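Local coordinates for protein single-stranded-DNA-specific exonuclease RecJ (Thermus thermophilus, PDB 2ZXR) that degrades single-stranded DNA in the 5' to 3' direction as a divalent-metal-dependent exonuclease, with no detectable activity on single-stranded RNA, at residues V21-E26 with F40-L46; L208-L213 with R239-W245; I332-D336 with F407-K411; E557-P562 with L587-P593. One frame throughout, in Å; residues are numbered along the deposited sequence.

Overall arrangement
The four contacts follow one another along a monomeric chain and none touches another. Interaction 1 joins the end of helix 15-25 to the loop after helix 29-37, and interaction 2 lies 28 Å from it, centre to centre, with nearest atoms about 15 Å apart. Interaction 2, partly in the DHH family region, is the one near the metal site: the L213 side chain comes within about 9 Å of that of D84 and about 14 Å of the bound magnesium. Interaction 3, in the DHHA1 domain, is centred 45 Å from interaction 2. Interaction 4, in the C-terminal domain, is 64 Å from interaction 2, across the centre of the chain.

Interaction 1 (V21-E26 with F40-L46)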
loop_
_atom_site.group_PDB
_atom_site.type_symbol
_atom_site.label_atom_id
_atom_site.label_comp_id
_atom_site.label_asym_id
_atom_site.label_seq_id
_atom_site.Cartn_x
_atom_site.Cartn_y
_atom_site.Cartn_z
ATOM N N VAL A 21 2.230 -21.206 -8.106
ATOM C CA VAL A 21 1.346 -20.046 -8.123
ATOM C C VAL A 21 0.903 -19.722 -9.543
ATOM O O VAL A 21 -0.283 -19.486 -9.793
ATOM C CB VAL A 21 2.026 -18.822 -7.467
ATOM C CG1 VAL A 21 1.158 -17.587 -7.624
ATOM C CG2 VAL A 21 2.252 -19.112 -5.965
ATOM N N MET A 22 1.846 -19.741 -10.480
ATOM C CA MET A 22 1.512 -19.459 -11.861
ATOM C C MET A 22 0.456 -20.431 -12.393
ATOM O O MET A 22 -0.423 -20.057 -13.181
ATOM C CB MET A 22 2.747 -19.571 -12.743
ATOM C CG MET A 22 3.714 -18.413 -12.645
ATOM S SD MET A 22 4.914 -18.526 -13.971
ATOM C CE MET A 22 6.023 -19.660 -13.270
ATOM N N ALA A 23 0.571 -21.690 -11.986
ATOM C CA ALA A 23 -0.353 -22.720 -12.440
ATOM C C ALA A 23 -1.710 -22.617 -11.771
ATOM O O ALA A 23 -2.737 -22.664 -12.434
ATOM C CB ALA A 23 0.237 -24.106 -12.189
ATOM N N ALA A 24 -1.701 -22.464 -10.454
ATOM C CA ALA A 24 -2.929 -22.402 -9.675
ATOM C C ALA A 24 -3.719 -21.111 -9.806
ATOM O O ALA A 24 -4.868 -21.051 -9.372
ATOM C CB ALA A 24 -2.620 -22.687 -8.199
ATOM N N LEU A 25 -3.116 -20.071 -10.373
ATOM C CA LEU A 25 -3.839 -18.820 -10.555
ATOM C C LEU A 25 -3.930 -18.487 -12.036
ATOM O O LEU A 25 -4.567 -17.506 -12.423
ATOM C CB LEU A 25 -3.155 -17.674 -9.822
ATOM C CG LEU A 25 -3.032 -17.779 -8.304
ATOM C CD1 LEU A 25 -2.507 -16.443 -7.789
ATOM C CD2 LEU A 25 -4.371 -18.108 -7.668
ATOM N N GLU A 26 -3.286 -19.308 -12.861
ATOM C CA GLU A 26 -3.293 -19.110 -14.300
ATOM C C GLU A 26 -2.757 -17.731 -14.717
ATOM O O GLU A 26 -3.436 -16.984 -15.417
ATOM C CB GLU A 26 -4.714 -19.305 -14.832
ATOM C CG GLU A 26 -5.379 -20.584 -14.301
ATOM C CD GLU A 26 -6.774 -20.828 -14.882
ATOM O OE1 GLU A 26 -6.886 -21.071 -16.111
ATOM O OE2 GLU A 26 -7.755 -20.774 -14.108
ATOM N N PHE A 40 -0.947 -14.949 -1.769
ATOM C CA PHE A 40 -2.010 -15.572 -2.560
ATOM C C PHE A 40 -1.448 -16.820 -3.241
ATOM O O PHE A 40 -0.605 -16.718 -4.128
ATOM C CB PHE A 40 -2.554 -14.601 -3.616
ATOM C CG PHE A 40 -3.245 -13.394 -3.032
ATOM C CD1 PHE A 40 -2.523 -12.260 -2.685
ATOM C CD2 PHE A 40 -4.620 -13.401 -2.814
ATOM C CE1 PHE A 40 -3.157 -11.148 -2.129
ATOM C CE2 PHE A 40 -5.264 -12.294 -2.259
ATOM C CZ PHE A 40 -4.530 -11.167 -1.917
ATOM N N ARG A 41 -1.919 -17.994 -2.827
ATOM C CA ARG A 41 -1.429 -19.251 -3.382
ATOM C C ARG A 41 -2.433 -20.029 -4.229
ATOM O O ARG A 41 -2.076 -20.539 -5.288
ATOM C CB ARG A 41 -0.907 -20.148 -2.254
ATOM C CG ARG A 41 0.150 -19.486 -1.375
ATOM C CD ARG A 41 1.211 -18.757 -2.205
ATOM N NE ARG A 41 2.134 -17.972 -1.381
ATOM C CZ ARG A 41 3.128 -18.488 -0.662
ATOM N NH1 ARG A 41 3.911 -17.690 0.058
ATOM N NH2 ARG A 41 3.344 -19.802 -0.671
ATOM N N ARG A 42 -3.677 -20.126 -3.763
ATOM C CA ARG A 42 -4.723 -20.850 -4.491
ATOM C C ARG A 42 -5.778 -19.861 -4.977
ATOM O O ARG A 42 -5.806 -18.722 -4.514
ATOM C CB ARG A 42 -5.376 -21.885 -3.573
ATOM C CG ARG A 42 -4.378 -22.729 -2.804
ATOM C CD ARG A 42 -5.071 -23.770 -1.958
ATOM N NE ARG A 42 -5.985 -23.178 -0.983
ATOM C CZ ARG A 42 -5.610 -22.399 0.030
ATOM N NH1 ARG A 42 -4.327 -22.100 0.217
ATOM N NH2 ARG A 42 -6.525 -21.921 0.870
ATOM N N LYS A 43 -6.638 -20.286 -5.903
ATOM C CA LYS A 43 -7.681 -19.401 -6.424
ATOM C C LYS A 43 -8.584 -18.822 -5.335
ATOM O O LYS A 43 -9.035 -17.680 -5.439
ATOM C CB LYS A 43 -8.556 -20.127 -7.448
ATOM C CG LYS A 43 -7.967 -20.228 -8.846
ATOM C CD LYS A 43 -9.029 -20.688 -9.845
ATOM C CE LYS A 43 -8.440 -20.968 -11.222
ATOM N NZ LYS A 43 -7.784 -19.769 -11.800
ATOM N N GLU A 44 -8.844 -19.605 -4.291
ATOM C CA GLU A 44 -9.712 -19.154 -3.200
ATOM C C GLU A 44 -9.080 -18.112 -2.276
ATOM O O GLU A 44 -9.732 -17.620 -1.349
ATOM C CB GLU A 44 -10.213 -20.358 -2.374
ATOM C CG GLU A 44 -9.196 -21.484 -2.168
ATOM C CD GLU A 44 -9.329 -22.604 -3.202
ATOM O OE1 GLU A 44 -10.328 -23.357 -3.142
ATOM O OE2 GLU A 44 -8.440 -22.732 -4.079
ATOM N N ASP A 45 -7.816 -17.775 -2.527
ATOM C CA ASP A 45 -7.112 -16.781 -1.715
ATOM C C ASP A 45 -7.386 -15.413 -2.328
ATOM O O ASP A 45 -7.227 -14.373 -1.682
ATOM C CB ASP A 45 -5.605 -17.050 -1.730
ATOM C CG ASP A 45 -5.258 -18.488 -1.365
ATOM O OD1 ASP A 45 -6.140 -19.365 -1.517
ATOM O OD2 ASP A 45 -4.101 -18.743 -0.947
ATOM N N LEU A 46 -7.784 -15.434 -3.595
ATOM C CA LEU A 46 -8.102 -14.222 -4.327
ATOM C C LEU A 46 -9.524 -13.830 -3.989
ATOM O O LEU A 46 -9.880 -12.648 -3.960
ATOM C CB LEU A 46 -7.984 -14.474 -5.823
ATOM C CG LEU A 46 -6.548 -14.563 -6.322
ATOM C CD1 LEU A 46 -6.564 -14.783 -7.832
ATOM C CD2 LEU A 46 -5.806 -13.268 -5.970
#
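L25 and V21, on the last turns of helix 15-25, pack against the loop F40-L46 in a helix-to-loop contact that sets apolar helix side chains mainly against loop backbone and is finished at its outer end by a salt bridge. L25 does most of the touching. With CG turned away from its own carbonyl carbon (chi1 -62°), it lays CD2 against the loop backbone, 3.5 Å from R42 C, and the same methyl meets L46 CD1 at 4.0 Å. One turn back, V21 CG2 rests on the aliphatic part of R41, 3.9 Å from CD, while A24 CB sits against R41 O. On the exposed side K43 runs out past A24 O and curls at its last torsion, so that NZ reaches E26 OE2 at 2.5 Å, on the lone pair facing away from OE1. The loop is also braced from within: R41 N and R42 N both donate to D45 OD2, from the same face of its carboxylate, and the second bond is nearly straight at 172°. Y35 of helix 29-37 touches both L25 and L46. This is helix-to-loop packing near the N-terminus: after helix 29-37 the chain returns over the C-terminal end of helix 15-25.

Interaction 2 (L208-L213 with R239-W245); sequences LEYADL and RIPASSW
D212 and S243 make the shortest polar link, S243 OG donating to D212 OD1 at 2.6 Å from the syn side of the carboxylate, somewhat out of its plane. D212 CG sits between its backbone N and carbonyl carbon (chi1 45°), turning the carboxylate to S243 and W245. S243 OG also accepts from W245 N at 2.8 Å, closing an ST turn. Farther out, S244 OG donates to E209 OE1 at 2.8 Å, using the lone pair away from OE2. One water gives to E209 O and D212 OD1 and accepts from S244 N. D212 OD2 lies at the edge of the W245 indole, 2.9 Å from NE1 in a weak, bent bond (129°), and also takes L213 N. L213 CD1 sits over the five-membered ring, 3.9 Å from its centroid, while Y210 meets the six-membered ring obliquely, planes at 38°. R239 lays its guanidinium over L208 C and pairs with E235. The contact joins the start of helix 211-220 to the turn between helices 227-239 and 246-254, with helix 83-98 packed on Y210, L213 and W245.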
loop_
_atom_site.group_PDB
_atom_site.type_symbol
_atom_site.label_atom_id
_atom_site.label_comp_id
_atom_site.label_asym_id
_atom_site.label_seq_id
_atom_site.Cartn_x
_atom_site.Cartn_y
_atom_site.Cartn_z
ATOM N N LEU A 208 -26.205 -9.182 3.740
ATOM C CA LEU A 208 -25.288 -8.697 2.721
ATOM C C LEU A 208 -25.574 -7.295 2.166
ATOM O O LEU A 208 -24.649 -6.628 1.701
ATOM C CB LEU A 208 -25.187 -9.715 1.567
ATOM C CG LEU A 208 -24.732 -11.124 1.988
ATOM C CD1 LEU A 208 -24.422 -11.959 0.764
ATOM C CD2 LEU A 208 -23.486 -11.026 2.849
ATOM N N GLU A 209 -26.825 -6.841 2.210
ATOM C CA GLU A 209 -27.118 -5.508 1.707
ATOM C C GLU A 209 -26.453 -4.415 2.576
ATOM O O GLU A 209 -26.438 -3.258 2.196
ATOM C CB GLU A 209 -28.645 -5.283 1.577
ATOM C CG GLU A 209 -29.384 -5.091 2.889
ATOM C CD GLU A 209 -30.902 -4.988 2.740
ATOM O OE1 GLU A 209 -31.378 -4.310 1.797
ATOM O OE2 GLU A 209 -31.633 -5.573 3.596
ATOM N N TYR A 210 -25.854 -4.794 3.709
ATOM C CA TYR A 210 -25.177 -3.834 4.604
ATOM C C TYR A 210 -23.668 -3.853 4.385
ATOM O O TYR A 210 -22.905 -3.134 5.061
ATOM C CB TYR A 210 -25.464 -4.191 6.069
ATOM C CG TYR A 210 -26.893 -3.960 6.468
ATOM C CD1 TYR A 210 -27.286 -2.732 6.966
ATOM C CD2 TYR A 210 -27.865 -4.971 6.318
ATOM C CE1 TYR A 210 -28.608 -2.486 7.319
ATOM C CE2 TYR A 210 -29.198 -4.738 6.667
ATOM C CZ TYR A 210 -29.561 -3.488 7.169
ATOM O OH TYR A 210 -30.859 -3.201 7.514
ATOM N N ALA A 211 -23.221 -4.675 3.439
ATOM C CA ALA A 211 -21.791 -4.781 3.206
ATOM C C ALA A 211 -21.186 -3.542 2.526
ATOM O O ALA A 211 -19.992 -3.313 2.664
ATOM C CB ALA A 211 -21.485 -6.035 2.409
ATOM N N ASP A 212 -21.982 -2.761 1.783
ATOM C CA ASP A 212 -21.441 -1.547 1.150
ATOM C C ASP A 212 -21.090 -0.546 2.253
ATOM O O ASP A 212 -19.990 0.038 2.242
ATOM C CB ASP A 212 -22.404 -0.925 0.115
ATOM C CG ASP A 212 -23.856 -0.849 0.590
ATOM O OD1 ASP A 212 -24.730 -0.488 -0.259
ATOM O OD2 ASP A 212 -24.128 -1.139 1.786
ATOM N N LEU A 213 -21.994 -0.365 3.218
ATOM C CA LEU A 213 -21.707 0.530 4.345
ATOM C C LEU A 213 -20.470 0.033 5.094
ATOM O O LEU A 213 -19.604 0.814 5.456
ATOM C CB LEU A 213 -22.867 0.548 5.363
ATOM C CG LEU A 213 -24.185 1.175 4.919
ATOM C CD1 LEU A 213 -25.292 0.904 5.951
ATOM C CD2 LEU A 213 -23.953 2.684 4.732
ATOM N N ARG A 239 -21.763 -3.712 -4.298
ATOM C CA ARG A 239 -23.154 -3.308 -3.997
ATOM C C ARG A 239 -23.451 -1.801 -4.022
ATOM O O ARG A 239 -24.602 -1.387 -4.161
ATOM C CB ARG A 239 -23.602 -3.962 -2.657
ATOM C CG ARG A 239 -23.494 -5.524 -2.754
ATOM C CD ARG A 239 -23.816 -6.387 -1.498
ATOM N NE ARG A 239 -25.250 -6.467 -1.338
ATOM C CZ ARG A 239 -26.017 -7.517 -1.614
ATOM N NH1 ARG A 239 -25.525 -8.658 -2.061
ATOM N NH2 ARG A 239 -27.310 -7.373 -1.497
ATOM N N ILE A 240 -22.420 -0.973 -3.944
ATOM C CA ILE A 240 -22.647 0.457 -3.920
ATOM C C ILE A 240 -23.459 1.044 -5.080
ATOM O O ILE A 240 -24.370 1.829 -4.857
ATOM C CB ILE A 240 -21.300 1.227 -3.788
ATOM C CG1 ILE A 240 -20.770 1.089 -2.354
ATOM C CG2 ILE A 240 -21.485 2.713 -4.171
ATOM C CD1 ILE A 240 -19.330 1.516 -2.198
ATOM N N PRO A 241 -23.157 0.657 -6.327
ATOM C CA PRO A 241 -23.934 1.239 -7.432
ATOM C C PRO A 241 -25.453 1.081 -7.360
ATOM O O PRO A 241 -26.186 1.907 -7.889
ATOM C CB PRO A 241 -23.313 0.590 -8.682
ATOM C CG PRO A 241 -21.869 0.325 -8.242
ATOM C CD PRO A 241 -22.083 -0.218 -6.834
ATOM N N ALA A 242 -25.926 0.029 -6.709
ATOM C CA ALA A 242 -27.358 -0.179 -6.574
ATOM C C ALA A 242 -27.684 -0.329 -5.077
ATOM O O ALA A 242 -28.552 -1.099 -4.673
ATOM C CB ALA A 242 -27.786 -1.445 -7.374
ATOM N N SER A 243 -26.996 0.440 -4.245
ATOM C CA SER A 243 -27.213 0.358 -2.813
ATOM C C SER A 243 -28.648 0.422 -2.360
ATOM O O SER A 243 -29.469 1.091 -2.973
ATOM C CB SER A 243 -26.462 1.474 -2.092
ATOM O OG SER A 243 -26.586 1.316 -0.683
ATOM N N SER A 244 -28.948 -0.267 -1.267
ATOM C CA SER A 244 -30.293 -0.203 -0.697
ATOM C C SER A 244 -30.387 1.142 0.046
ATOM O O SER A 244 -31.474 1.555 0.438
ATOM C CB SER A 244 -30.526 -1.328 0.324
ATOM O OG SER A 244 -30.549 -2.590 -0.304
ATOM N N TRP A 245 -29.231 1.800 0.237
ATOM C CA TRP A 245 -29.165 3.080 0.964
ATOM C C TRP A 245 -28.962 4.198 -0.033
ATOM O O TRP A 245 -27.841 4.469 -0.425
ATOM C CB TRP A 245 -28.014 3.032 1.972
ATOM C CG TRP A 245 -27.738 1.624 2.434
ATOM C CD1 TRP A 245 -26.553 0.946 2.343
ATOM C CD2 TRP A 245 -28.677 0.715 3.020
ATOM N NE1 TRP A 245 -26.701 -0.329 2.840
ATOM C CE2 TRP A 245 -27.991 -0.497 3.262
ATOM C CE3 TRP A 245 -30.035 0.812 3.366
ATOM C CZ2 TRP A 245 -28.613 -1.613 3.835
ATOM C CZ3 TRP A 245 -30.660 -0.288 3.938
ATOM C CH2 TRP A 245 -29.944 -1.496 4.168
HETATM O O HOH W 1 -26.878 -2.084 -0.156
#

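Interaction 3 (I332-D336 with F407-K411); sequences IVLLD and FPAFK
F407 is the main bump here, a ring pushed from helix 407-419 into the hollow between V333 and L335 on strand 332-335. Its CG lies opposite the backbone N across the first torsion (chi1 -177°), which sends the ring out to the strand. There L335 CB sits almost squarely over one face in a CH-pi contact, 3.6 Å from the ring centroid and only 9° off the normal. The ring's far end, CZ, reaches the strand backbone, 3.4 Å from L334 C, and V333 O lies at its edge. V333 is the answering bump from the strand. Its CG1 fits between the two phenylalanines, 3.7 Å from F407 CE1 and 4.0 Å from F410 CD2, so one methyl fills the notch between side chains three residues apart on the helix. K411 packs on another side of V333 with the apolar part of its chain: K411 CG is 3.9 Å from V333 CB, while NZ pairs with E415. All of this is van der Waals packing, mostly between side chains, with the helix antiparallel to the strand at 172° and the axes 9.2 Å apart. Strand 332-335 is outermost in the DHHA1 mixed sheet, hydrogen-bonded along one edge to strand 359-363, while helix 407-419 covers its face at V333 and L335; helices 293-321 and 341-355 meet L334 and I332, which point away.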
loop_
_atom_site.group_PDB
_atom_site.type_symbol
_atom_site.label_atom_id
_atom_site.label_comp_id
_atom_site.label_asym_id
_atom_site.label_seq_id
_atom_site.Cartn_x
_atom_site.Cartn_y
_atom_site.Cartn_z
ATOM N N ILE A 332 9.434 18.038 13.811
ATOM C CA ILE A 332 8.844 19.304 13.437
ATOM C C ILE A 332 7.741 19.573 14.472
ATOM O O ILE A 332 6.829 18.757 14.669
ATOM C CB ILE A 332 8.322 19.226 12.001
ATOM C CG1 ILE A 332 9.515 18.958 11.082
ATOM C CG2 ILE A 332 7.652 20.521 11.589
ATOM C CD1 ILE A 332 9.155 18.872 9.617
ATOM N N VAL A 333 7.858 20.707 15.162
ATOM C CA VAL A 333 6.918 21.047 16.217
ATOM C C VAL A 333 6.458 22.460 15.984
ATOM O O VAL A 333 7.219 23.410 16.118
ATOM C CB VAL A 333 7.596 20.892 17.617
ATOM C CG1 VAL A 333 6.552 20.957 18.740
ATOM C CG2 VAL A 333 8.339 19.570 17.677
ATOM N N LEU A 334 5.193 22.600 15.623
ATOM C CA LEU A 334 4.668 23.914 15.317
ATOM C C LEU A 334 3.413 24.239 16.092
ATOM O O LEU A 334 2.635 23.359 16.462
ATOM C CB LEU A 334 4.418 24.007 13.811
ATOM C CG LEU A 334 5.637 23.524 13.010
ATOM C CD1 LEU A 334 5.261 23.301 11.534
ATOM C CD2 LEU A 334 6.758 24.555 13.137
ATOM N N LEU A 335 3.243 25.532 16.322
ATOM C CA LEU A 335 2.132 26.080 17.063
ATOM C C LEU A 335 1.369 27.008 16.145
ATOM O O LEU A 335 1.970 27.837 15.472
ATOM C CB LEU A 335 2.661 26.894 18.257
ATOM C CG LEU A 335 1.644 27.715 19.054
ATOM C CD1 LEU A 335 0.670 26.766 19.787
ATOM C CD2 LEU A 335 2.378 28.609 20.084
ATOM N N ASP A 336 0.051 26.867 16.118
ATOM C CA ASP A 336 -0.794 27.732 15.314
ATOM C C ASP A 336 -1.995 28.019 16.209
ATOM O O ASP A 336 -3.038 27.358 16.124
ATOM C CB ASP A 336 -1.203 27.039 14.012
ATOM C CG ASP A 336 -2.054 27.923 13.133
ATOM O OD1 ASP A 336 -2.146 29.135 13.422
ATOM O OD2 ASP A 336 -2.634 27.412 12.159
ATOM N N PHE A 407 4.387 25.373 25.276
ATOM C CA PHE A 407 4.875 24.936 23.968
ATOM C C PHE A 407 6.402 24.908 23.808
ATOM O O PHE A 407 6.964 23.901 23.362
ATOM C CB PHE A 407 4.254 25.799 22.855
ATOM C CG PHE A 407 4.643 25.370 21.465
ATOM C CD1 PHE A 407 4.061 24.239 20.878
ATOM C CD2 PHE A 407 5.608 26.082 20.747
ATOM C CE1 PHE A 407 4.440 23.819 19.576
ATOM C CE2 PHE A 407 6.000 25.677 19.450
ATOM C CZ PHE A 407 5.410 24.538 18.860
ATOM N N PRO A 408 7.102 26.014 24.139
ATOM C CA PRO A 408 8.562 25.917 23.963
ATOM C C PRO A 408 9.189 24.743 24.730
ATOM O O PRO A 408 10.086 24.068 24.217
ATOM C CB PRO A 408 9.073 27.272 24.453
ATOM C CG PRO A 408 7.910 28.231 24.070
ATOM C CD PRO A 408 6.687 27.388 24.490
ATOM N N ALA A 409 8.700 24.481 25.936
ATOM C CA ALA A 409 9.239 23.404 26.752
ATOM C C ALA A 409 8.906 22.054 26.123
ATOM O O ALA A 409 9.724 21.120 26.117
ATOM C CB ALA A 409 8.662 23.483 28.166
ATOM N N PHE A 410 7.687 21.961 25.601
ATOM C CA PHE A 410 7.206 20.746 24.951
ATOM C C PHE A 410 8.076 20.470 23.734
ATOM O O PHE A 410 8.491 19.336 23.501
ATOM C CB PHE A 410 5.758 20.936 24.503
ATOM C CG PHE A 410 5.220 19.788 23.684
ATOM C CD1 PHE A 410 4.893 18.570 24.285
ATOM C CD2 PHE A 410 5.053 19.926 22.307
ATOM C CE1 PHE A 410 4.405 17.505 23.515
ATOM C CE2 PHE A 410 4.568 18.873 21.532
ATOM C CZ PHE A 410 4.245 17.668 22.128
ATOM N N LYS A 411 8.350 21.517 22.967
ATOM C CA LYS A 411 9.165 21.390 21.769
ATOM C C LYS A 411 10.573 20.853 22.021
ATOM O O LYS A 411 11.001 19.911 21.353
ATOM C CB LYS A 411 9.261 22.742 21.052
ATOM C CG LYS A 411 10.147 22.782 19.809
ATOM C CD LYS A 411 10.005 24.148 19.151
ATOM C CE LYS A 411 10.520 24.188 17.728
ATOM N NZ LYS A 411 11.994 24.417 17.594
#

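Interaction 4 (E557-P562 with L587-P593)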
loop_
_atom_site.group_PDB
_atom_site.type_symbol
_atom_site.label_atom_id
_atom_site.label_comp_id
_atom_site.label_asym_id
_atom_site.label_seq_id
_atom_site.Cartn_x
_atom_site.Cartn_y
_atom_site.Cartn_z
ATOM N N GLU A 557 45.095 -15.518 -16.475
ATOM C CA GLU A 557 44.268 -15.836 -15.318
ATOM C C GLU A 557 43.486 -17.134 -15.578
ATOM O O GLU A 557 42.978 -17.354 -16.675
ATOM C CB GLU A 557 43.294 -14.681 -15.026
ATOM C CG GLU A 557 42.518 -14.824 -13.709
ATOM C CD GLU A 557 41.848 -13.520 -13.247
ATOM O OE1 GLU A 557 42.384 -12.419 -13.528
ATOM O OE2 GLU A 557 40.794 -13.597 -12.578
ATOM N N GLY A 558 43.435 -18.013 -14.585
ATOM C CA GLY A 558 42.678 -19.236 -14.755
ATOM C C GLY A 558 41.251 -18.825 -15.104
ATOM O O GLY A 558 40.653 -18.019 -14.385
ATOM N N VAL A 559 40.725 -19.360 -16.206
ATOM C CA VAL A 559 39.389 -19.011 -16.671
ATOM C C VAL A 559 38.515 -20.130 -17.219
ATOM O O VAL A 559 39.001 -21.121 -17.783
ATOM C CB VAL A 559 39.447 -17.935 -17.763
ATOM C CG1 VAL A 559 40.146 -16.719 -17.228
ATOM C CG2 VAL A 559 40.174 -18.461 -18.989
ATOM N N TYR A 560 37.210 -19.923 -17.074
ATOM C CA TYR A 560 36.217 -20.856 -17.553
ATOM C C TYR A 560 35.399 -20.252 -18.686
ATOM O O TYR A 560 34.911 -19.128 -18.581
ATOM C CB TYR A 560 35.296 -21.280 -16.402
ATOM C CG TYR A 560 33.982 -21.907 -16.841
ATOM C CD1 TYR A 560 32.781 -21.208 -16.689
ATOM C CD2 TYR A 560 33.937 -23.197 -17.395
ATOM C CE1 TYR A 560 31.557 -21.769 -17.069
ATOM C CE2 TYR A 560 32.716 -23.774 -17.789
ATOM C CZ TYR A 560 31.528 -23.049 -17.618
ATOM O OH TYR A 560 30.313 -23.577 -17.988
ATOM N N VAL A 561 35.294 -20.997 -19.780
ATOM C CA VAL A 561 34.499 -20.604 -20.940
ATOM C C VAL A 561 33.584 -21.814 -21.148
ATOM O O VAL A 561 34.061 -22.934 -21.382
ATOM C CB VAL A 561 35.353 -20.421 -22.226
ATOM C CG1 VAL A 561 34.453 -20.041 -23.402
ATOM C CG2 VAL A 561 36.406 -19.350 -22.017
ATOM N N PRO A 562 32.262 -21.616 -21.054
ATOM C CA PRO A 562 31.323 -22.736 -21.236
ATOM C C PRO A 562 31.390 -23.471 -22.578
ATOM O O PRO A 562 31.685 -22.871 -23.615
ATOM C CB PRO A 562 29.954 -22.090 -20.993
ATOM C CG PRO A 562 30.168 -20.673 -21.365
ATOM C CD PRO A 562 31.542 -20.358 -20.807
ATOM N N LEU A 587 37.445 -16.876 -12.584
ATOM C CA LEU A 587 36.955 -15.942 -13.607
ATOM C C LEU A 587 36.124 -16.697 -14.639
ATOM O O LEU A 587 36.576 -17.713 -15.168
ATOM C CB LEU A 587 38.129 -15.268 -14.320
ATOM C CG LEU A 587 37.716 -14.265 -15.389
ATOM C CD1 LEU A 587 37.165 -13.013 -14.680
ATOM C CD2 LEU A 587 38.900 -13.905 -16.289
ATOM N N TRP A 588 34.923 -16.208 -14.937
ATOM C CA TRP A 588 34.057 -16.897 -15.905
ATOM C C TRP A 588 33.727 -15.986 -17.061
ATOM O O TRP A 588 33.546 -14.779 -16.880
ATOM C CB TRP A 588 32.734 -17.355 -15.247
ATOM C CG TRP A 588 32.833 -18.388 -14.124
ATOM C CD1 TRP A 588 33.948 -19.077 -13.716
ATOM C CD2 TRP A 588 31.750 -18.872 -13.310
ATOM N NE1 TRP A 588 33.623 -19.960 -12.697
ATOM C CE2 TRP A 588 32.282 -19.848 -12.432
ATOM C CE3 TRP A 588 30.385 -18.573 -13.238
ATOM C CZ2 TRP A 588 31.490 -20.523 -11.491
ATOM C CZ3 TRP A 588 29.596 -19.252 -12.298
ATOM C CH2 TRP A 588 30.155 -20.210 -11.444
ATOM N N LEU A 589 33.637 -16.558 -18.253
ATOM C CA LEU A 589 33.317 -15.773 -19.433
ATOM C C LEU A 589 31.930 -16.154 -19.927
ATOM O O LEU A 589 31.503 -15.728 -20.988
ATOM C CB LEU A 589 34.344 -16.043 -20.528
ATOM C CG LEU A 589 35.783 -15.666 -20.193
ATOM C CD1 LEU A 589 36.685 -15.972 -21.391
ATOM C CD2 LEU A 589 35.856 -14.184 -19.845
ATOM N N GLY A 590 31.240 -16.976 -19.145
ATOM C CA GLY A 590 29.924 -17.420 -19.526
ATOM C C GLY A 590 29.338 -18.110 -18.325
ATOM O O GLY A 590 29.972 -18.167 -17.260
ATOM N N LEU A 591 28.137 -18.652 -18.499
ATOM C CA LEU A 591 27.425 -19.299 -17.414
ATOM C C LEU A 591 27.507 -20.818 -17.450
ATOM O O LEU A 591 27.277 -21.434 -18.490
ATOM C CB LEU A 591 25.940 -18.880 -17.455
ATOM C CG LEU A 591 25.665 -17.381 -17.568
ATOM C CD1 LEU A 591 24.163 -17.120 -17.550
ATOM C CD2 LEU A 591 26.339 -16.664 -16.421
ATOM N N PRO A 592 27.849 -21.443 -16.316
ATOM C CA PRO A 592 27.897 -22.902 -16.401
ATOM C C PRO A 592 26.484 -23.485 -16.541
ATOM O O PRO A 592 25.482 -22.815 -16.267
ATOM C CB PRO A 592 28.594 -23.320 -15.100
ATOM C CG PRO A 592 28.459 -22.147 -14.200
ATOM C CD PRO A 592 28.503 -20.947 -15.094
ATOM N N PRO A 593 26.388 -24.739 -16.995
ATOM C CA PRO A 593 25.079 -25.375 -17.162
ATOM C C PRO A 593 24.359 -25.684 -15.851
ATOM O O PRO A 593 23.133 -25.586 -15.770
ATOM C CB PRO A 593 25.416 -26.636 -17.953
ATOM C CG PRO A 593 26.794 -26.987 -17.437
ATOM C CD PRO A 593 27.472 -25.629 -17.452
#
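V559 and V561 make the tightest packing with the second segment, V559 CG1 lying 3.2 Å from L587 CD2 and V561 CG2 3.4 Å from L589 CD1, both closer than usual for carbons. The strands are parallel neighbours, the first short and weakly bonded, with the register resting on Y560 and W588. Y560 N donates to L587 O at 3.0 Å and Y560 O accepts from L589 N at 2.9 Å. On the face carrying Y560 and W588, the tyrosine's CG swings opposite its backbone N (chi1 162°), bringing the ring edge-on to the W588 face, planes at 71°, and CE1 to P592 CD at 3.7 Å. P562 CD lies against G590 CA at 3.6 Å. Contact thins toward the ends: exposed P593 adds little beyond CD beside Y560 OH, and E557 OE2 merely rests against L587 CB, its OE1 paired with R552. In the parallel sheet of the C-terminal domain, strands 578-579 and 601-603 flank the pair; helix 546-554 touches V559 and L589, and helix 643-655 meets L591 and P592.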